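PDB 6Y3P: KLLA0B12012p from Kluyveromyces lactis, which is Pby1, a direct partner of the decapping enzyme Dcp2, and probably binds ATP through this C-terminal ATP-grasp domain of the tubulin-tyrosine ligase family. Local coordinates for residues R77-R82 / S87-S92. Numbering follows the deposited sequence.
Sequences RKAIIR and SHTIHS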
loop_
_atom_site.group_PDB
_atom_site.type_symbol
_atom_site.label_atom_id
_atom_site.label_comp_id
_atom_site.label_asym_id
_atom_site.label_seq_id
_atom_site.Cartn_x
_atom_site.Cartn_y
_atom_site.Cartn_z
ATOM N N ARG A 77 6.853 -10.922 3.385
ATOM C CA ARG A 77 5.944 -9.801 3.427
ATOM C C ARG A 77 4.691 -10.001 2.537
ATOM O O ARG A 77 3.905 -9.073 2.378
ATOM C CB ARG A 77 6.708 -8.493 3.135
ATOM C CG ARG A 77 7.129 -8.264 1.708
ATOM C CD ARG A 77 8.604 -8.499 1.448
ATOM N NE ARG A 77 8.768 -8.764 0.016
ATOM C CZ ARG A 77 9.134 -7.859 -0.884
ATOM N NH1 ARG A 77 9.193 -8.181 -2.172
ATOM N NH2 ARG A 77 9.459 -6.631 -0.506
ATOM N N LYS A 78 4.487 -11.223 2.023
ATOM C CA LYS A 78 3.364 -11.644 1.162
ATOM C C LYS A 78 1.999 -11.391 1.809
ATOM O O LYS A 78 1.050 -11.026 1.116
ATOM C CB LYS A 78 3.537 -13.130 0.779
ATOM C CG LYS A 78 2.273 -13.896 0.417
ATOM C CD LYS A 78 2.602 -15.124 -0.390
ATOM C CE LYS A 78 1.355 -15.880 -0.736
ATOM N NZ LYS A 78 1.613 -16.962 -1.722
ATOM N N ALA A 79 1.927 -11.553 3.148
ATOM C CA ALA A 79 0.743 -11.331 3.985
ATOM C C ALA A 79 0.238 -9.872 3.930
ATOM O O ALA A 79 -0.899 -9.629 4.323
ATOM C CB ALA A 79 1.042 -11.741 5.427
ATOM N N ILE A 80 1.063 -8.903 3.453
ATOM C CA ILE A 80 0.615 -7.508 3.342
ATOM C C ILE A 80 0.743 -6.975 1.905
ATOM O O ILE A 80 -0.116 -6.212 1.491
ATOM C CB ILE A 80 1.222 -6.521 4.406
ATOM C CG1 ILE A 80 2.678 -6.093 4.092
ATOM C CG2 ILE A 80 1.103 -7.088 5.826
ATOM C CD1 ILE A 80 3.141 -4.846 4.800
ATOM N N ILE A 81 1.765 -7.386 1.131
ATOM C CA ILE A 81 1.921 -6.865 -0.246
ATOM C C ILE A 81 1.027 -7.602 -1.262
ATOM O O ILE A 81 0.845 -7.104 -2.373
ATOM C CB ILE A 81 3.393 -6.743 -0.727
ATOM C CG1 ILE A 81 4.147 -8.103 -0.687
ATOM C CG2 ILE A 81 4.118 -5.647 0.057
ATOM C CD1 ILE A 81 5.398 -8.202 -1.601
ATOM N N ARG A 82 0.412 -8.728 -0.872
ATOM C CA ARG A 82 -0.515 -9.428 -1.762
ATOM C C ARG A 82 -1.930 -9.149 -1.288
ATOM O O ARG A 82 -2.288 -9.550 -0.183
ATOM C CB ARG A 82 -0.220 -10.939 -1.834
ATOM C CG ARG A 82 1.093 -11.287 -2.540
ATOM C CD ARG A 82 0.944 -11.447 -4.048
ATOM N NE ARG A 82 0.047 -12.550 -4.415
ATOM C CZ ARG A 82 0.413 -13.827 -4.511
ATOM N NH1 ARG A 82 1.667 -14.189 -4.258
ATOM N NH2 ARG A 82 -0.473 -14.751 -4.857
ATOM N N SER A 87 -6.281 -9.290 2.757
ATOM C CA SER A 87 -7.669 -9.509 3.146
ATOM C C SER A 87 -7.730 -10.554 4.234
ATOM O O SER A 87 -8.272 -10.262 5.298
ATOM C CB SER A 87 -8.520 -9.913 1.944
ATOM O OG SER A 87 -9.326 -8.836 1.486
ATOM N N HIS A 88 -7.059 -11.704 4.036
ATOM C CA HIS A 88 -7.017 -12.787 5.017
ATOM C C HIS A 88 -6.370 -12.367 6.309
ATOM O O HIS A 88 -6.901 -12.687 7.368
ATOM C CB HIS A 88 -6.385 -14.054 4.442
ATOM C CG HIS A 88 -7.316 -14.803 3.540
ATOM N ND1 HIS A 88 -8.228 -15.725 4.046
ATOM C CD2 HIS A 88 -7.485 -14.710 2.199
ATOM C CE1 HIS A 88 -8.899 -16.177 2.996
ATOM N NE2 HIS A 88 -8.491 -15.595 1.863
ATOM N N THR A 89 -5.276 -11.603 6.238
ATOM C CA THR A 89 -4.593 -11.085 7.434
ATOM C C THR A 89 -5.556 -10.208 8.253
ATOM O O THR A 89 -5.666 -10.404 9.462
ATOM C CB THR A 89 -3.327 -10.272 7.066
ATOM O OG1 THR A 89 -2.685 -10.852 5.938
ATOM C CG2 THR A 89 -2.342 -10.182 8.218
ATOM N N ILE A 90 -6.264 -9.278 7.588
ATOM C CA ILE A 90 -7.195 -8.361 8.248
ATOM C C ILE A 90 -8.405 -9.126 8.807
ATOM O O ILE A 90 -8.691 -8.971 9.999
ATOM C CB ILE A 90 -7.568 -7.129 7.367
ATOM C CG1 ILE A 90 -6.315 -6.245 7.171
ATOM C CG2 ILE A 90 -8.736 -6.316 7.977
ATOM C CD1 ILE A 90 -6.401 -5.132 6.178
ATOM N N HIS A 91 -9.056 -9.990 7.985
ATOM C CA HIS A 91 -10.211 -10.790 8.414
ATOM C C HIS A 91 -9.936 -11.595 9.662
ATOM O O HIS A 91 -10.763 -11.579 10.580
ATOM C CB HIS A 91 -10.708 -11.735 7.313
ATOM C CG HIS A 91 -11.124 -11.066 6.045
ATOM N ND1 HIS A 91 -11.622 -9.769 6.033
ATOM C CD2 HIS A 91 -11.108 -11.545 4.776
ATOM C CE1 HIS A 91 -11.867 -9.491 4.759
ATOM N NE2 HIS A 91 -11.583 -10.531 3.963
ATOM N N SER A 92 -8.776 -12.291 9.715
ATOM C CA SER A 92 -8.456 -13.135 10.867
ATOM C C SER A 92 -8.126 -12.340 12.117
ATOM O O SER A 92 -8.314 -12.843 13.222
ATOM C CB SER A 92 -7.360 -14.144 10.539
ATOM O OG SER A 92 -6.197 -13.504 10.049
#
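Thr-89 OG1 lies 2.7 Å from the backbone oxygen Ala-79 O, and this hydroxyl is a polar link between the short helix 78-81 and helix 83-95. The same OG1 also has Tyr-85 O, one turn back in its own helix, as a hydrogen-bond partner. The hydroxyl thus has two carbonyl oxygens within reach. Its one proton can serve only one of them fully at a time.

The side-chain torsion explains the reach. OG1 stands beside the backbone N of Thr-89 (chi1 -36°), and CG2 is anti to that N. The CB of Thr-89 points toward the other helix. Thr-89 CG2 comes only to 4.2 Å from Ala-79 O, so the methyl flanks the carbonyl while the hydroxyl meets it. The methyl of Ala-79 adds a looser touch, with Ala-79 CB 3.9 Å from Thr-89 OG1. Between the two segments, the nearest CA atoms are those of Ala-79 and Thr-89, 6.4 Å apart. Both residues are buried, but the two segments bury just 102 Å² between them. This is a small contact centred on one hydroxyl.

Within the second helix, Ser-92 OG lies 2.9 Å from His-88 O, one turn back, and Thr-89 O is a second possible acceptor.

The contact joins two consecutive helices of the tubulin-tyrosine ligase family region. Arg-82 leaves helical geometry after 78-81 and is the N-cap of helix 83-95. Ile-80 packs on Phe-308 and Ala-311 of helix 290-313 and on Val-346 of strand 341-347. Ile-90 reaches Leu-307, so helix 290-313 is touched by both helices of the pair.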